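Local coordinates for protein TRAS1 ORF2p (Bombyx mori, PDB 1WDU) that forms the N-terminal endonuclease domain of a telomere-specific non-LTR retrotransposon protein and probably cuts telomeric DNA where the element inserts, at residues A[152-157]-A[206-211]. The protein carries 1 engineered substitution. Residues are numbered along the deposited sequence; the frame is centred on the assembly and turned at random.
Sequences GGDANA and RVDVTF
The D154 side chain has CG anti to the backbone N (chi1 -178°), while D208 has CG anti to its carbonyl carbon, beside the N (chi1 -61°). The two side chains cross obliquely on one face of the sheet, their carboxylate planes 39° apart. D154 OD1 and D208 OD2 are 4.1 Å apart, so these like charges would probably raise the proton affinity of one group. D208 OD1 is held by T193. D154 OD1 accepts from N156 N, two residues on, at 2.9 Å, which makes an Asx turn. The N-H comes from above the carboxylate plane. OD1 also touches V207 CG2 at 3.3 Å; the two side chains lie alongside each other.

The strands 149-154 and 204-212 are antiparallel neighbours in one sheet of the four-layered alpha/beta sandwich, a DNase I-like fold. G153 and V209 form a hydrogen-bonded pair, with G153 N to V209 O at 3.1 Å and V209 N to G153 O at 3.0 Å. Past D154 the segment 152-157 leaves the strand. V207 O still receives A155 N at 3.0 Å, in the carbonyl plane, and a weak bond from N156 N. V209 points to the other face of the sheet, where its CG2 meets A155 CB at 4.0 Å, with Y122 against both residues. An alanine in place of D154 would remove the acceptor of the Asx turn and would probably loosen the chain at N156. A phosphate ion, probably from the crystallisation liquor, lies close to D154 OD2; such ions often mark pockets.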
ATOM      1  N   GLY A 152       3.019   0.355   0.583  1.00 29.40           N
ATOM      2  CA  GLY A 152       1.763   0.966   0.964  1.00 27.74           C
ATOM      3  C   GLY A 152       0.913  -0.032   1.722  1.00 27.07           C
ATOM      4  O   GLY A 152       0.793  -1.197   1.319  1.00 26.90           O
ATOM      5  N   GLY A 153       0.335   0.414   2.828  1.00 25.87           N
ATOM      6  CA  GLY A 153      -0.513  -0.466   3.595  1.00 25.79           C
ATOM      7  C   GLY A 153      -0.979   0.108   4.916  1.00 25.88           C
ATOM      8  O   GLY A 153      -0.836   1.301   5.188  1.00 23.36           O
ATOM      9  N   ASP A 154      -1.551  -0.776   5.729  1.00 25.05           N
ATOM     10  CA  ASP A 154      -2.052  -0.437   7.044  1.00 26.94           C
ATOM     11  C   ASP A 154      -1.039  -0.976   8.048  1.00 26.26           C
ATOM     12  O   ASP A 154      -0.875  -2.181   8.181  1.00 27.15           O
ATOM     13  CB  ASP A 154      -3.419  -1.103   7.266  1.00 28.49           C
ATOM     14  CG  ASP A 154      -4.035  -0.747   8.603  1.00 31.02           C
ATOM     15  OD1 ASP A 154      -3.395  -0.017   9.388  1.00 32.23           O
ATOM     16  OD2 ASP A 154      -5.167  -1.202   8.872  1.00 33.25           O
ATOM     17  N   ALA A 155      -0.361  -0.080   8.748  1.00 26.54           N
ATOM     18  CA  ALA A 155       0.631  -0.483   9.734  1.00 26.27           C
ATOM     19  C   ALA A 155       0.053  -0.597  11.138  1.00 26.77           C
ATOM     20  O   ALA A 155       0.714  -1.126  12.038  1.00 28.77           O
ATOM     21  CB  ALA A 155       1.777   0.516   9.743  1.00 24.68           C
ATOM     22  N   ASN A 156      -1.176  -0.116  11.324  1.00 26.71           N
ATOM     23  CA  ASN A 156      -1.796  -0.126  12.646  1.00 27.17           C
ATOM     24  C   ASN A 156      -0.744   0.373  13.639  1.00 27.48           C
ATOM     25  O   ASN A 156      -0.486  -0.259  14.660  1.00 26.25           O
ATOM     26  CB  ASN A 156      -2.237  -1.541  13.039  1.00 27.59           C
ATOM     27  CG  ASN A 156      -3.591  -1.910  12.474  1.00 28.60           C
ATOM     28  OD1 ASN A 156      -3.708  -2.826  11.656  1.00 30.11           O
ATOM     29  ND2 ASN A 156      -4.623  -1.200  12.906  1.00 27.96           N
ATOM     30  N   ALA A 157      -0.118   1.494  13.305  1.00 29.05           N
ATOM     31  CA  ALA A 157       0.926   2.093  14.136  1.00 31.21           C
ATOM     32  C   ALA A 157       0.805   3.599  13.979  1.00 31.91           C
ATOM     33  O   ALA A 157       0.539   4.103  12.884  1.00 31.19           O
ATOM     34  CB  ALA A 157       2.318   1.624  13.681  1.00 31.47           C
ATOM     35  N   ARG A 206      -4.787   7.859  11.956  1.00 42.14           N
ATOM     36  CA  ARG A 206      -4.008   7.720  10.731  1.00 40.21           C
ATOM     37  C   ARG A 206      -3.010   6.600  10.994  1.00 38.07           C
ATOM     38  O   ARG A 206      -1.961   6.823  11.595  1.00 35.85           O
ATOM     39  CB  ARG A 206      -3.268   9.027  10.387  1.00 40.30           C
ATOM     40  CG  ARG A 206      -4.126  10.078   9.679  1.00 40.49           C
ATOM     41  CD  ARG A 206      -3.409  11.433   9.534  1.00 40.87           C
ATOM     42  NE  ARG A 206      -2.294  11.430   8.584  1.00 41.34           N
ATOM     43  CZ  ARG A 206      -2.399  11.713   7.283  1.00 43.49           C
ATOM     44  NH1 ARG A 206      -3.575  12.026   6.749  1.00 41.67           N
ATOM     45  NH2 ARG A 206      -1.317  11.704   6.511  1.00 42.99           N
ATOM     46  N   VAL A 207      -3.355   5.392  10.556  1.00 36.29           N
ATOM     47  CA  VAL A 207      -2.492   4.236  10.758  1.00 35.80           C
ATOM     48  C   VAL A 207      -1.987   3.647   9.440  1.00 36.37           C
ATOM     49  O   VAL A 207      -1.223   2.677   9.435  1.00 35.75           O
ATOM     50  CB  VAL A 207      -3.216   3.137  11.584  1.00 34.73           C
ATOM     51  CG1 VAL A 207      -3.517   3.657  12.981  1.00 35.36           C
ATOM     52  CG2 VAL A 207      -4.505   2.713  10.901  1.00 34.55           C
ATOM     53  N   ASP A 208      -2.406   4.245   8.327  1.00 34.91           N
ATOM     54  CA  ASP A 208      -1.979   3.794   7.005  1.00 34.70           C
ATOM     55  C   ASP A 208      -0.750   4.594   6.559  1.00 33.46           C
ATOM     56  O   ASP A 208      -0.734   5.820   6.637  1.00 36.53           O
ATOM     57  CB  ASP A 208      -3.113   3.966   5.991  1.00 34.62           C
ATOM     58  CG  ASP A 208      -4.346   3.158   6.356  1.00 38.07           C
ATOM     59  OD1 ASP A 208      -5.245   3.712   7.034  1.00 39.59           O
ATOM     60  OD2 ASP A 208      -4.416   1.965   5.974  1.00 38.43           O
ATOM     61  N   VAL A 209       0.280   3.902   6.092  1.00 30.54           N
ATOM     62  CA  VAL A 209       1.498   4.583   5.674  1.00 28.19           C
ATOM     63  C   VAL A 209       1.936   4.172   4.275  1.00 27.43           C
ATOM     64  O   VAL A 209       1.685   3.046   3.832  1.00 24.83           O
ATOM     65  CB  VAL A 209       2.691   4.303   6.661  1.00 28.42           C
ATOM     66  CG1 VAL A 209       3.721   5.421   6.564  1.00 25.57           C
ATOM     67  CG2 VAL A 209       2.187   4.180   8.092  1.00 28.27           C
ATOM     68  N   THR A 210       2.569   5.118   3.583  1.00 27.79           N
ATOM     69  CA  THR A 210       3.098   4.912   2.240  1.00 28.65           C
ATOM     70  C   THR A 210       4.524   5.445   2.287  1.00 30.41           C
ATOM     71  O   THR A 210       4.746   6.587   2.682  1.00 33.46           O
ATOM     72  CB  THR A 210       2.326   5.724   1.173  1.00 28.36           C
ATOM     73  OG1 THR A 210       0.924   5.453   1.269  1.00 26.17           O
ATOM     74  CG2 THR A 210       2.818   5.362  -0.222  1.00 24.22           C
ATOM     75  N   PHE A 211       5.492   4.630   1.898  1.00 30.57           N
ATOM     76  CA  PHE A 211       6.874   5.074   1.918  1.00 30.47           C
ATOM     77  C   PHE A 211       7.652   4.468   0.769  1.00 31.45           C
ATOM     78  O   PHE A 211       7.252   3.446   0.207  1.00 32.69           O
ATOM     79  CB  PHE A 211       7.520   4.755   3.280  1.00 30.72           C
ATOM     80  CG  PHE A 211       7.280   3.350   3.772  1.00 28.34           C
ATOM     81  CD1 PHE A 211       8.164   2.326   3.461  1.00 28.36           C
ATOM     82  CD2 PHE A 211       6.212   3.069   4.612  1.00 29.32           C
ATOM     83  CE1 PHE A 211       7.998   1.039   3.987  1.00 27.36           C
ATOM     84  CE2 PHE A 211       6.037   1.776   5.143  1.00 29.27           C
ATOM     85  CZ  PHE A 211       6.934   0.769   4.827  1.00 26.78           C
TER